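Long-range contacts in aspartate semialdehyde dehydrogenase (Francisella tularensis subsp. tularensis, PDB 4WOJ), which probably catalyses the NADPH-dependent reductive dephosphorylation of L-aspartyl-4-phosphate to L-aspartate semialdehyde, on the route to lysine, methionine and threonine: residues V10-W15 against I74-Q79; F40-Q45 against G58-A63; V304-N309 against I329-I334. One frame throughout, in Å; residues are numbered along the deposited sequence.

Contact 1 (V10-W15 against I74-Q79)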
ATOM      1  N   VAL B  10     -32.716 -22.799  -9.396  1.00 45.74           N
ATOM      2  CA  VAL B  10     -31.596 -21.870  -9.400  1.00 42.70           C
ATOM      3  C   VAL B  10     -30.404 -22.476 -10.090  1.00 41.08           C
ATOM      4  O   VAL B  10     -29.949 -23.555  -9.720  1.00 34.05           O
ATOM      5  CB  VAL B  10     -31.154 -21.487  -7.982  1.00 42.52           C
ATOM      6  CG1 VAL B  10     -30.255 -20.261  -8.033  1.00 43.23           C
ATOM      7  CG2 VAL B  10     -32.355 -21.217  -7.101  1.00 43.45           C
ATOM      8  N   GLY B  11     -29.881 -21.742 -11.067  1.00 41.07           N
ATOM      9  CA  GLY B  11     -28.745 -22.190 -11.866  1.00 38.94           C
ATOM     10  C   GLY B  11     -27.504 -21.424 -11.465  1.00 39.55           C
ATOM     11  O   GLY B  11     -27.571 -20.241 -11.155  1.00 36.84           O
ATOM     12  N   PHE B  12     -26.375 -22.115 -11.452  1.00 40.51           N
ATOM     13  CA  PHE B  12     -25.111 -21.524 -11.036  1.00 40.94           C
ATOM     14  C   PHE B  12     -24.076 -21.559 -12.164  1.00 42.65           C
ATOM     15  O   PHE B  12     -23.697 -22.630 -12.640  1.00 35.03           O
ATOM     16  CB  PHE B  12     -24.578 -22.245  -9.787  1.00 40.78           C
ATOM     17  CG  PHE B  12     -25.467 -22.081  -8.599  1.00 39.15           C
ATOM     18  CD1 PHE B  12     -25.360 -20.947  -7.782  1.00 38.84           C
ATOM     19  CD2 PHE B  12     -26.468 -23.002  -8.339  1.00 35.98           C
ATOM     20  CE1 PHE B  12     -26.221 -20.768  -6.700  1.00 38.45           C
ATOM     21  CE2 PHE B  12     -27.323 -22.841  -7.253  1.00 37.20           C
ATOM     22  CZ  PHE B  12     -27.210 -21.716  -6.438  1.00 37.90           C
ATOM     23  N   ILE B  13     -23.646 -20.367 -12.588  1.00 43.62           N
ATOM     24  CA  ILE B  13     -22.502 -20.221 -13.500  1.00 42.43           C
ATOM     25  C   ILE B  13     -21.330 -19.560 -12.758  1.00 40.93           C
ATOM     26  O   ILE B  13     -21.536 -18.705 -11.933  1.00 44.06           O
ATOM     27  CB  ILE B  13     -22.868 -19.403 -14.749  1.00 40.02           C
ATOM     28  CG1 ILE B  13     -24.281 -19.752 -15.230  1.00 43.42           C
ATOM     29  CG2 ILE B  13     -21.874 -19.694 -15.863  1.00 40.67           C
ATOM     30  CD1 ILE B  13     -25.370 -18.842 -14.727  1.00 48.05           C
ATOM     31  N   GLY B  14     -20.103 -19.974 -13.036  1.00 43.30           N
ATOM     32  CA  GLY B  14     -18.918 -19.371 -12.397  1.00 42.10           C
ATOM     33  C   GLY B  14     -18.347 -20.139 -11.212  1.00 45.24           C
ATOM     34  O   GLY B  14     -17.332 -19.730 -10.633  1.00 47.41           O
ATOM     35  N   TRP B  15     -18.975 -21.267 -10.869  1.00 41.75           N
ATOM     36  CA  TRP B  15     -18.729 -21.928  -9.571  1.00 44.07           C
ATOM     37  C   TRP B  15     -17.354 -22.586  -9.418  1.00 46.01           C
ATOM     38  O   TRP B  15     -16.946 -22.897  -8.308  1.00 46.35           O
ATOM     39  CB  TRP B  15     -19.822 -22.957  -9.275  1.00 44.91           C
ATOM     40  CG  TRP B  15     -20.061 -23.906 -10.369  1.00 41.80           C
ATOM     41  CD1 TRP B  15     -20.981 -23.786 -11.371  1.00 42.59           C
ATOM     42  CD2 TRP B  15     -19.365 -25.113 -10.601  1.00 42.87           C
ATOM     43  NE1 TRP B  15     -20.906 -24.853 -12.219  1.00 37.44           N
ATOM     44  CE2 TRP B  15     -19.917 -25.691 -11.767  1.00 43.46           C
ATOM     45  CE3 TRP B  15     -18.321 -25.778  -9.937  1.00 45.77           C
ATOM     46  CZ2 TRP B  15     -19.469 -26.898 -12.273  1.00 40.64           C
ATOM     47  CZ3 TRP B  15     -17.872 -26.967 -10.441  1.00 46.89           C
ATOM     48  CH2 TRP B  15     -18.450 -27.524 -11.602  1.00 48.23           C
ATOM     49  N   ILE B  74     -33.892 -18.394 -11.472  1.00 35.51           N
ATOM     50  CA  ILE B  74     -32.837 -17.526 -11.018  1.00 36.50           C
ATOM     51  C   ILE B  74     -31.512 -18.092 -11.496  1.00 37.78           C
ATOM     52  O   ILE B  74     -31.234 -19.280 -11.333  1.00 42.96           O
ATOM     53  CB  ILE B  74     -32.785 -17.444  -9.472  1.00 36.02           C
ATOM     54  CG1 ILE B  74     -34.106 -16.917  -8.898  1.00 33.64           C
ATOM     55  CG2 ILE B  74     -31.623 -16.549  -9.017  1.00 33.81           C
ATOM     56  CD1 ILE B  74     -34.091 -16.752  -7.383  1.00 33.48           C
ATOM     57  N   LEU B  75     -30.675 -17.222 -12.049  1.00 40.28           N
ATOM     58  CA  LEU B  75     -29.322 -17.597 -12.436  1.00 39.78           C
ATOM     59  C   LEU B  75     -28.335 -16.729 -11.677  1.00 42.65           C
ATOM     60  O   LEU B  75     -28.580 -15.546 -11.450  1.00 40.39           O
ATOM     61  CB  LEU B  75     -29.122 -17.414 -13.933  1.00 42.24           C
ATOM     62  CG  LEU B  75     -30.032 -18.280 -14.818  1.00 41.13           C
ATOM     63  CD1 LEU B  75     -29.962 -17.783 -16.243  1.00 39.79           C
ATOM     64  CD2 LEU B  75     -29.627 -19.754 -14.730  1.00 42.05           C
ATOM     65  N   LEU B  76     -27.225 -17.335 -11.269  1.00 42.02           N
ATOM     66  CA  LEU B  76     -26.225 -16.643 -10.480  1.00 43.39           C
ATOM     67  C   LEU B  76     -24.830 -16.851 -11.078  1.00 43.56           C
ATOM     68  O   LEU B  76     -24.267 -17.966 -11.034  1.00 40.03           O
ATOM     69  CB  LEU B  76     -26.282 -17.133  -9.038  1.00 47.42           C
ATOM     70  CG  LEU B  76     -25.645 -16.198  -8.017  1.00 50.20           C
ATOM     71  CD1 LEU B  76     -26.234 -16.507  -6.648  1.00 53.84           C
ATOM     72  CD2 LEU B  76     -24.128 -16.334  -8.015  1.00 49.80           C
ATOM     73  N   SER B  77     -24.266 -15.766 -11.615  1.00 42.05           N
ATOM     74  CA  SER B  77     -23.007 -15.863 -12.379  1.00 42.89           C
ATOM     75  C   SER B  77     -21.827 -15.249 -11.639  1.00 40.03           C
ATOM     76  O   SER B  77     -21.893 -14.118 -11.207  1.00 37.95           O
ATOM     77  CB  SER B  77     -23.141 -15.197 -13.753  1.00 44.94           C
ATOM     78  OG  SER B  77     -21.942 -15.372 -14.492  1.00 48.07           O
ATOM     79  N   CYS B  78     -20.769 -16.036 -11.497  1.00 36.24           N
ATOM     80  CA  CYS B  78     -19.459 -15.547 -11.136  1.00 35.17           C
ATOM     81  C   CYS B  78     -18.539 -15.695 -12.349  1.00 35.48           C
ATOM     82  O   CYS B  78     -17.311 -15.724 -12.220  1.00 32.13           O
ATOM     83  CB  CYS B  78     -18.888 -16.361  -9.979  1.00 35.37           C
ATOM     84  SG  CYS B  78     -19.924 -16.365  -8.518  1.00 34.82           S
ATOM     85  N   GLN B  79     -19.136 -15.774 -13.529  1.00 37.24           N
ATOM     86  CA  GLN B  79     -18.387 -16.167 -14.708  1.00 42.60           C
ATOM     87  C   GLN B  79     -17.477 -15.056 -15.184  1.00 42.07           C
ATOM     88  O   GLN B  79     -16.302 -15.286 -15.460  1.00 43.39           O
ATOM     89  CB  GLN B  79     -19.330 -16.605 -15.834  1.00 47.38           C
ATOM     90  CG  GLN B  79     -18.635 -17.328 -16.989  1.00 48.76           C
ATOM     91  CD  GLN B  79     -17.804 -18.491 -16.523  1.00 49.85           C
ATOM     92  OE1 GLN B  79     -18.317 -19.421 -15.919  1.00 58.96           O
ATOM     93  NE2 GLN B  79     -16.513 -18.445 -16.794  1.00 54.58           N
TER
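Val10 and Ile74 lie side by side in two neighbouring parallel strands of the Rossmann-type domain, and the contact shows how such a pair stays dense from its buried strands into the first turn and relaxes only where a side chain reaches solvent. In the strands, donors and acceptors interlock in parallel fashion: Gly11 N gives to Ile74 O, Leu76 N to Gly11 O at 2.9 Å and Ile13 N to Leu76 O. Cys78 N, bonded to Ile13 O at 2.8 Å, carries the ladder one residue past strand 74-77. The absence of a side chain at Gly11 lets Leu75 fold its CD2 to 3.9 Å from Gly11 CA. On the other sheet face, Val10 CG1 packs 4.1 Å from Ile74 CB, and Phe12 presents its CD1 obliquely to Leu76 CB. Beyond this face, Leu23 and Met27 of helix 18-30 touch Leu76 and Phe12 respectively, and Leu365 of helix 354-369 touches both Val10 and Ile74. Ile13 spreads over the Leu75 face: CD1 meets Leu75 CB at 4.1 Å, whereas CG2, anti to the backbone N, is directed to Gln79. Gly14 is as tightly placed: with a positive phi of 99°, it belongs to the glycine-rich turn before helix 18-30, which in Rossmann-fold relatives lies near the dinucleotide phosphates. Gly14 CA comes within 3.7 Å of Cys78 C, where a side chain would run into the Cys78-Gln79 backbone.

The loose side is the solvent-exposed Gln79, which crosses Ile13 at about a right angle; its bent chain leaves OE1 3.4 Å from Gly14 N, at an angle too poor for a hydrogen bond. A local bond steadies its backbone: Ser77 OG accepts from Gln79 N at 3.0 Å, an ST turn.

Contact 2 (F40-Q45 against G58-A63)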
ATOM      1  N   PHE B  40     -26.227 -26.850 -12.068  1.00 39.96           N
ATOM      2  CA  PHE B  40     -24.873 -26.378 -12.165  1.00 40.59           C
ATOM      3  C   PHE B  40     -24.418 -26.342 -13.607  1.00 44.16           C
ATOM      4  O   PHE B  40     -24.289 -27.378 -14.252  1.00 44.92           O
ATOM      5  CB  PHE B  40     -23.959 -27.253 -11.292  1.00 42.84           C
ATOM      6  CG  PHE B  40     -24.113 -26.948  -9.836  1.00 44.17           C
ATOM      7  CD1 PHE B  40     -23.463 -25.848  -9.278  1.00 42.72           C
ATOM      8  CD2 PHE B  40     -24.988 -27.675  -9.046  1.00 41.52           C
ATOM      9  CE1 PHE B  40     -23.631 -25.532  -7.948  1.00 39.78           C
ATOM     10  CE2 PHE B  40     -25.178 -27.339  -7.721  1.00 39.92           C
ATOM     11  CZ  PHE B  40     -24.491 -26.266  -7.175  1.00 39.39           C
ATOM     12  N   PHE B  41     -24.156 -25.133 -14.095  1.00 42.93           N
ATOM     13  CA  PHE B  41     -23.813 -24.912 -15.488  1.00 42.35           C
ATOM     14  C   PHE B  41     -22.333 -24.863 -15.728  1.00 43.54           C
ATOM     15  O   PHE B  41     -21.537 -24.527 -14.847  1.00 40.83           O
ATOM     16  CB  PHE B  41     -24.434 -23.635 -15.991  1.00 44.35           C
ATOM     17  CG  PHE B  41     -25.896 -23.742 -16.179  1.00 48.25           C
ATOM     18  CD1 PHE B  41     -26.757 -23.398 -15.162  1.00 48.05           C
ATOM     19  CD2 PHE B  41     -26.415 -24.231 -17.370  1.00 51.54           C
ATOM     20  CE1 PHE B  41     -28.125 -23.492 -15.347  1.00 51.19           C
ATOM     21  CE2 PHE B  41     -27.779 -24.341 -17.558  1.00 50.53           C
ATOM     22  CZ  PHE B  41     -28.637 -23.969 -16.542  1.00 51.56           C
ATOM     23  N   SER B  42     -21.962 -25.226 -16.944  1.00 47.65           N
ATOM     24  CA  SER B  42     -20.567 -25.444 -17.232  1.00 53.04           C
ATOM     25  C   SER B  42     -20.289 -25.147 -18.676  1.00 56.06           C
ATOM     26  O   SER B  42     -21.199 -25.024 -19.501  1.00 55.68           O
ATOM     27  CB  SER B  42     -20.171 -26.886 -16.895  1.00 51.52           C
ATOM     28  OG  SER B  42     -18.801 -26.953 -16.573  1.00 52.29           O
ATOM     29  N   THR B  43     -19.011 -24.981 -18.955  1.00 56.82           N
ATOM     30  CA  THR B  43     -18.562 -24.820 -20.325  1.00 63.43           C
ATOM     31  C   THR B  43     -17.567 -25.885 -20.714  1.00 60.06           C
ATOM     32  O   THR B  43     -16.813 -25.692 -21.643  1.00 59.88           O
ATOM     33  CB  THR B  43     -17.909 -23.437 -20.550  1.00 64.66           C
ATOM     34  OG1 THR B  43     -18.753 -22.419 -19.988  1.00 69.09           O
ATOM     35  CG2 THR B  43     -17.693 -23.175 -22.044  1.00 60.12           C
ATOM     36  N   SER B  44     -17.529 -27.008 -20.024  1.00 64.91           N
ATOM     37  CA  SER B  44     -16.673 -28.074 -20.533  1.00 69.60           C
ATOM     38  C   SER B  44     -17.273 -29.440 -20.375  1.00 72.95           C
ATOM     39  O   SER B  44     -17.673 -30.058 -21.357  1.00 81.98           O
ATOM     40  CB  SER B  44     -15.255 -28.024 -19.938  1.00 73.89           C
ATOM     41  OG  SER B  44     -15.190 -28.444 -18.587  1.00 73.13           O
ATOM     42  N   GLN B  45     -17.331 -29.924 -19.148  1.00 72.93           N
ATOM     43  CA  GLN B  45     -17.695 -31.308 -18.913  1.00 70.38           C
ATOM     44  C   GLN B  45     -19.193 -31.455 -18.841  1.00 65.69           C
ATOM     45  O   GLN B  45     -19.728 -31.968 -17.851  1.00 63.02           O
ATOM     46  CB  GLN B  45     -17.073 -31.797 -17.597  1.00 77.13           C
ATOM     47  CG  GLN B  45     -15.610 -32.201 -17.711  1.00 78.57           C
ATOM     48  CD  GLN B  45     -15.420 -33.495 -18.505  1.00 75.94           C
ATOM     49  OE1 GLN B  45     -16.378 -34.062 -19.033  1.00 74.13           O
ATOM     50  NE2 GLN B  45     -14.181 -33.965 -18.588  1.00 69.77           N
ATOM     51  N   GLY B  58     -27.154 -33.574  -9.920  1.00 56.50           N
ATOM     52  CA  GLY B  58     -27.158 -34.228 -11.220  1.00 56.61           C
ATOM     53  C   GLY B  58     -26.049 -33.801 -12.156  1.00 56.83           C
ATOM     54  O   GLY B  58     -24.940 -33.491 -11.739  1.00 56.36           O
ATOM     55  N   ALA B  59     -26.367 -33.814 -13.441  1.00 58.69           N
ATOM     56  CA  ALA B  59     -25.391 -33.571 -14.494  1.00 58.66           C
ATOM     57  C   ALA B  59     -25.199 -32.094 -14.766  1.00 54.52           C
ATOM     58  O   ALA B  59     -26.123 -31.293 -14.606  1.00 52.64           O
ATOM     59  CB  ALA B  59     -25.834 -34.254 -15.764  1.00 60.25           C
ATOM     60  N   LEU B  60     -24.000 -31.753 -15.219  1.00 53.12           N
ATOM     61  CA  LEU B  60     -23.698 -30.372 -15.588  1.00 50.77           C
ATOM     62  C   LEU B  60     -24.385 -30.029 -16.884  1.00 48.87           C
ATOM     63  O   LEU B  60     -24.243 -30.742 -17.864  1.00 49.20           O
ATOM     64  CB  LEU B  60     -22.200 -30.148 -15.745  1.00 48.03           C
ATOM     65  CG  LEU B  60     -21.374 -30.417 -14.499  1.00 49.41           C
ATOM     66  CD1 LEU B  60     -19.901 -30.330 -14.845  1.00 49.57           C
ATOM     67  CD2 LEU B  60     -21.768 -29.447 -13.395  1.00 51.06           C
ATOM     68  N   GLN B  61     -25.128 -28.933 -16.873  1.00 50.12           N
ATOM     69  CA  GLN B  61     -25.752 -28.431 -18.078  1.00 47.63           C
ATOM     70  C   GLN B  61     -24.828 -27.425 -18.758  1.00 43.86           C
ATOM     71  O   GLN B  61     -23.791 -27.071 -18.215  1.00 38.92           O
ATOM     72  CB  GLN B  61     -27.142 -27.884 -17.752  1.00 49.08           C
ATOM     73  CG  GLN B  61     -28.106 -29.029 -17.452  1.00 51.73           C
ATOM     74  CD  GLN B  61     -29.491 -28.589 -17.004  1.00 53.43           C
ATOM     75  OE1 GLN B  61     -30.044 -27.567 -17.459  1.00 55.54           O
ATOM     76  NE2 GLN B  61     -30.063 -29.367 -16.096  1.00 52.26           N
ATOM     77  N   ASP B  62     -25.215 -26.991 -19.951  1.00 48.53           N
ATOM     78  CA  ASP B  62     -24.395 -26.123 -20.815  1.00 55.67           C
ATOM     79  C   ASP B  62     -24.613 -24.630 -20.505  1.00 52.66           C
ATOM     80  O   ASP B  62     -25.743 -24.126 -20.566  1.00 52.13           O
ATOM     81  CB  ASP B  62     -24.729 -26.430 -22.288  1.00 60.59           C
ATOM     82  CG  ASP B  62     -23.886 -25.636 -23.307  1.00 64.18           C
ATOM     83  OD1 ASP B  62     -22.915 -24.914 -22.952  1.00 63.42           O
ATOM     84  OD2 ASP B  62     -24.217 -25.770 -24.506  1.00 66.62           O
ATOM     85  N   ALA B  63     -23.516 -23.949 -20.160  1.00 52.08           N
ATOM     86  CA  ALA B  63     -23.547 -22.520 -19.811  1.00 54.80           C
ATOM     87  C   ALA B  63     -24.118 -21.685 -20.947  1.00 52.92           C
ATOM     88  O   ALA B  63     -24.875 -20.749 -20.718  1.00 54.57           O
ATOM     89  CB  ALA B  63     -22.153 -22.038 -19.449  1.00 57.86           C
TER
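Phe41 and Gln61 meet with matching first torsions: each has CG anti to its carbonyl carbon and beside the backbone N, with chi1 -72° in both. The second torsion of Phe41, 92°, turns the ring to put its CD2-CE2 bond next to the opposing chain, and CE2 lies 3.6 Å from Gln61 CB. The Gln61 chain extends beyond CG, and its amide plane stands 76° from the ring plane, so the two groups are far from stacked. At the ring edge, Asp62 O approaches CD2 of Phe41 to 3.3 Å, close to the ring plane. Leu69 of helix 66-70 also packs on this ring, while Gln68 of that helix touches both Phe41 and Gln61.

Backbone bonds set the parallel register. Gln61 N donates to Phe40 O, Ser42 N to Gln61 O at 2.9 Å, and Ala63 N to Ser42 O. Two residue pairs are in register, Phe41 with Gln61 and Ser42 with Asp62; in the second the side chains part, and their polar ends find partners elsewhere: Ser42 OG bonds to Arg16, Asp62 OD1 to the backbone N of Tyr64. Leu60 adds apolar contact by dividing its branches. CD2 rests 3.7 Å from Phe40 CB, whereas CD1 reaches back to the returning loop, 3.4 Å from Gln45 O. Beyond these segments Leu60 also packs on Trp15. Toward the exposed end, Thr43 OG1 lies 3.5 Å from Ala63 CB.

The pairing adds the very short strand 61-62 to the edge of the sheet, next to strand 36-42: a peripheral parallel strand on the outer flank of the Rossmann-type nucleotide-binding domain.

Contact 3 (V304-N309 against I329-I334). With NA (sodium ion), chain F.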
ATOM      1  N   VAL B 304     -18.278  -5.360  11.177  1.00 25.30           N
ATOM      2  CA  VAL B 304     -17.292  -4.328  11.497  1.00 24.47           C
ATOM      3  C   VAL B 304     -16.550  -4.739  12.765  1.00 23.85           C
ATOM      4  O   VAL B 304     -17.154  -5.027  13.760  1.00 22.74           O
ATOM      5  CB  VAL B 304     -17.966  -2.957  11.709  1.00 26.30           C
ATOM      6  CG1 VAL B 304     -17.015  -1.943  12.316  1.00 26.47           C
ATOM      7  CG2 VAL B 304     -18.457  -2.437  10.389  1.00 27.91           C
ATOM      8  N   LYS B 305     -15.227  -4.749  12.719  1.00 25.94           N
ATOM      9  CA  LYS B 305     -14.425  -5.183  13.850  1.00 24.71           C
ATOM     10  C   LYS B 305     -13.397  -4.130  14.137  1.00 22.04           C
ATOM     11  O   LYS B 305     -12.459  -3.936  13.374  1.00 20.05           O
ATOM     12  CB  LYS B 305     -13.757  -6.504  13.517  1.00 26.33           C
ATOM     13  CG  LYS B 305     -12.932  -7.050  14.640  1.00 28.97           C
ATOM     14  CD  LYS B 305     -12.531  -8.485  14.325  1.00 35.09           C
ATOM     15  CE  LYS B 305     -12.071  -9.223  15.579  1.00 36.02           C
ATOM     16  NZ  LYS B 305     -10.617  -8.989  15.743  1.00 37.19           N
ATOM     17  N   VAL B 306     -13.582  -3.423  15.235  1.00 21.80           N
ATOM     18  CA  VAL B 306     -12.667  -2.349  15.534  1.00 22.46           C
ATOM     19  C   VAL B 306     -11.404  -2.885  16.187  1.00 23.38           C
ATOM     20  O   VAL B 306     -11.448  -3.750  17.026  1.00 22.73           O
ATOM     21  CB  VAL B 306     -13.301  -1.296  16.387  1.00 20.09           C
ATOM     22  CG1 VAL B 306     -12.271  -0.278  16.800  1.00 20.38           C
ATOM     23  CG2 VAL B 306     -14.426  -0.633  15.607  1.00 21.20           C
ATOM     24  N   ILE B 307     -10.286  -2.367  15.744  1.00 25.85           N
ATOM     25  CA  ILE B 307      -9.000  -2.788  16.209  1.00 26.38           C
ATOM     26  C   ILE B 307      -8.389  -1.591  16.887  1.00 29.46           C
ATOM     27  O   ILE B 307      -8.149  -0.575  16.255  1.00 28.37           O
ATOM     28  CB  ILE B 307      -8.117  -3.182  15.036  1.00 26.84           C
ATOM     29  CG1 ILE B 307      -8.796  -4.246  14.203  1.00 29.22           C
ATOM     30  CG2 ILE B 307      -6.799  -3.711  15.519  1.00 28.66           C
ATOM     31  CD1 ILE B 307      -9.261  -5.459  14.981  1.00 28.08           C
ATOM     32  N   ASP B 308      -8.109  -1.746  18.168  1.00 29.83           N
ATOM     33  CA  ASP B 308      -7.641  -0.674  19.005  1.00 30.78           C
ATOM     34  C   ASP B 308      -6.303  -0.164  18.517  1.00 30.29           C
ATOM     35  O   ASP B 308      -5.445  -0.927  18.067  1.00 31.80           O
ATOM     36  CB  ASP B 308      -7.579  -1.193  20.452  1.00 35.10           C
ATOM     37  CG  ASP B 308      -6.958  -0.226  21.398  1.00 39.63           C
ATOM     38  OD1 ASP B 308      -7.527   0.860  21.616  1.00 47.85           O
ATOM     39  OD2 ASP B 308      -5.877  -0.542  21.942  1.00 50.02           O
ATOM     40  N   ASN B 309      -6.135   1.143  18.606  1.00 32.63           N
ATOM     41  CA  ASN B 309      -5.027   1.821  17.964  1.00 32.58           C
ATOM     42  C   ASN B 309      -3.765   1.701  18.780  1.00 33.20           C
ATOM     43  O   ASN B 309      -3.295   2.666  19.358  1.00 27.86           O
ATOM     44  CB  ASN B 309      -5.384   3.284  17.749  1.00 33.85           C
ATOM     45  CG  ASN B 309      -4.442   3.988  16.795  1.00 33.67           C
ATOM     46  OD1 ASN B 309      -3.679   3.364  16.059  1.00 35.10           O
ATOM     47  ND2 ASN B 309      -4.503   5.283  16.798  1.00 30.72           N
ATOM     48  N   ILE B 329     -14.650  -7.335   8.833  1.00 27.32           N
ATOM     49  CA  ILE B 329     -14.251  -6.082   8.217  1.00 24.86           C
ATOM     50  C   ILE B 329     -13.417  -5.414   9.309  1.00 22.65           C
ATOM     51  O   ILE B 329     -13.956  -4.756  10.208  1.00 21.17           O
ATOM     52  CB  ILE B 329     -15.520  -5.226   7.854  1.00 23.63           C
ATOM     53  CG1 ILE B 329     -16.416  -6.013   6.911  1.00 23.18           C
ATOM     54  CG2 ILE B 329     -15.161  -3.895   7.226  1.00 22.07           C
ATOM     55  CD1 ILE B 329     -15.694  -6.470   5.649  1.00 24.80           C
ATOM     56  N   ALA B 330     -12.114  -5.625   9.286  1.00 19.58           N
ATOM     57  CA  ALA B 330     -11.292  -5.006  10.315  1.00 19.33           C
ATOM     58  C   ALA B 330     -11.030  -3.516   9.974  1.00 17.66           C
ATOM     59  O   ALA B 330     -10.917  -3.114   8.818  1.00 16.45           O
ATOM     60  CB  ALA B 330     -10.003  -5.760  10.501  1.00 18.85           C
ATOM     61  N   ILE B 331     -10.998  -2.693  11.001  1.00 17.62           N
ATOM     62  CA  ILE B 331     -10.808  -1.258  10.805  1.00 16.27           C
ATOM     63  C   ILE B 331     -10.173  -0.648  12.007  1.00 15.87           C
ATOM     64  O   ILE B 331     -10.630  -0.839  13.127  1.00 18.60           O
ATOM     65  CB  ILE B 331     -12.127  -0.570  10.516  1.00 15.90           C
ATOM     66  CG1 ILE B 331     -11.939   0.975  10.577  1.00 16.04           C
ATOM     67  CG2 ILE B 331     -13.191  -1.051  11.452  1.00 15.73           C
ATOM     68  CD1 ILE B 331     -13.093   1.712   9.992  1.00 15.85           C
ATOM     69  N   GLY B 332      -9.078   0.038  11.792  1.00 15.93           N
ATOM     70  CA  GLY B 332      -8.263   0.511  12.901  1.00 17.31           C
ATOM     71  C   GLY B 332      -7.469   1.736  12.563  1.00 17.67           C
ATOM     72  O   GLY B 332      -7.700   2.352  11.560  1.00 17.68           O
ATOM     73  N   ARG B 333      -6.543   2.083  13.439  1.00 18.91           N
ATOM     74  CA  ARG B 333      -5.725   3.245  13.286  1.00 19.79           C
ATOM     75  C   ARG B 333      -6.655   4.469  13.192  1.00 20.33           C
ATOM     76  O   ARG B 333      -6.346   5.443  12.549  1.00 20.11           O
ATOM     77  CB  ARG B 333      -4.807   3.120  12.070  1.00 21.56           C
ATOM     78  CG  ARG B 333      -3.855   1.922  12.094  1.00 25.29           C
ATOM     79  CD  ARG B 333      -2.856   1.932  13.243  1.00 25.21           C
ATOM     80  NE  ARG B 333      -2.455   3.293  13.608  1.00 27.72           N
ATOM     81  CZ  ARG B 333      -1.526   4.038  13.000  1.00 30.36           C
ATOM     82  NH1 ARG B 333      -0.858   3.592  11.945  1.00 29.37           N
ATOM     83  NH2 ARG B 333      -1.267   5.268  13.456  1.00 34.37           N
ATOM     84  N   ILE B 334      -7.790   4.386  13.867  1.00 21.47           N
ATOM     85  CA  ILE B 334      -8.793   5.415  13.827  1.00 23.10           C
ATOM     86  C   ILE B 334      -8.301   6.618  14.615  1.00 23.41           C
ATOM     87  O   ILE B 334      -8.147   6.564  15.808  1.00 24.78           O
ATOM     88  CB  ILE B 334     -10.143   4.935  14.398  1.00 23.22           C
ATOM     89  CG1 ILE B 334     -10.675   3.754  13.573  1.00 23.22           C
ATOM     90  CG2 ILE B 334     -11.154   6.080  14.408  1.00 22.69           C
ATOM     91  CD1 ILE B 334     -11.636   2.848  14.314  1.00 21.80           C
TER
HETATM   92 NA    NA F 402     -12.134  -4.229  18.802  1.00 31.60          NA
HETATM   93  O   HOH W   1      -5.487  -0.239  14.740  1.00 13.99           O
HETATM   94  O   HOH W   2      -8.546   2.169  16.311  1.00 20.27           O
HETATM   95  O   HOH W   3     -11.208  -6.114  18.188  1.00 36.70           O
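Ile307 O is gripped by two waters that span the widening end of this strand pair: the first, its oxygen 3.1 Å from Ile307 O, accepts from the backbone N of Arg333, and the second has only a weak link to Ile334 N. Earlier in the pair the bonds are direct: Lys305 N gives to Ile329 O at 2.8 Å, Ile331 N to Lys305 O, and Ile307 N to Ile331 O. The side chains of Val304 and Ile331 cross at a slant, CG1 to CG2 4.0 Å; those of Val306 and Ile334 lie at about a right angle, meeting at CG1 and CD1. Ile297 of helix 290-298 packs on both valines. Val306 O and one water bind a modelled sodium ion, though 2.0 Å from Val306 O is short for sodium and its identity may be doubtful.

Beyond strand 304-307, Asn309 OD1 accepts from Arg333 NE at 2.7 Å, with the amide and guanidinium planes 24° apart. Arg333 NH2 forms a salt bridge with Glu244 of the second subunit, NH1 a hydrogen bond to Pro230 O of that subunit, and Asn309 ND2 one to its Gly239 O. Asn309 holds NE within the chain, which would leave the outer guanidinium nitrogens placed to meet the second subunit, their charge probably balanced by Glu244 there.

In the fold
From the N terminus, strand 8-13 comes first, and contact 1 closes a loop when the chain returns as strand 74-77, with 58 residues between segments 10-15 and 74-79. Contact 2 is nested inside that loop: strand 36-42 meets strand 61-62, with 12 residues between segments 40-45 and 58-63. Because strands 8-13 and 36-42 are neighbours, the two contacts touch, with Phe41 bonded through its backbone to Phe12 and Trp15, and together they build one side of the parallel sheet. Contact 3 follows in series, closing a 19-residue, partly helical loop at the edge of the mixed sheet in the dimerisation domain. Its centre lies about 34 Å from that of contact 1, on the opposite side of the chain's centre.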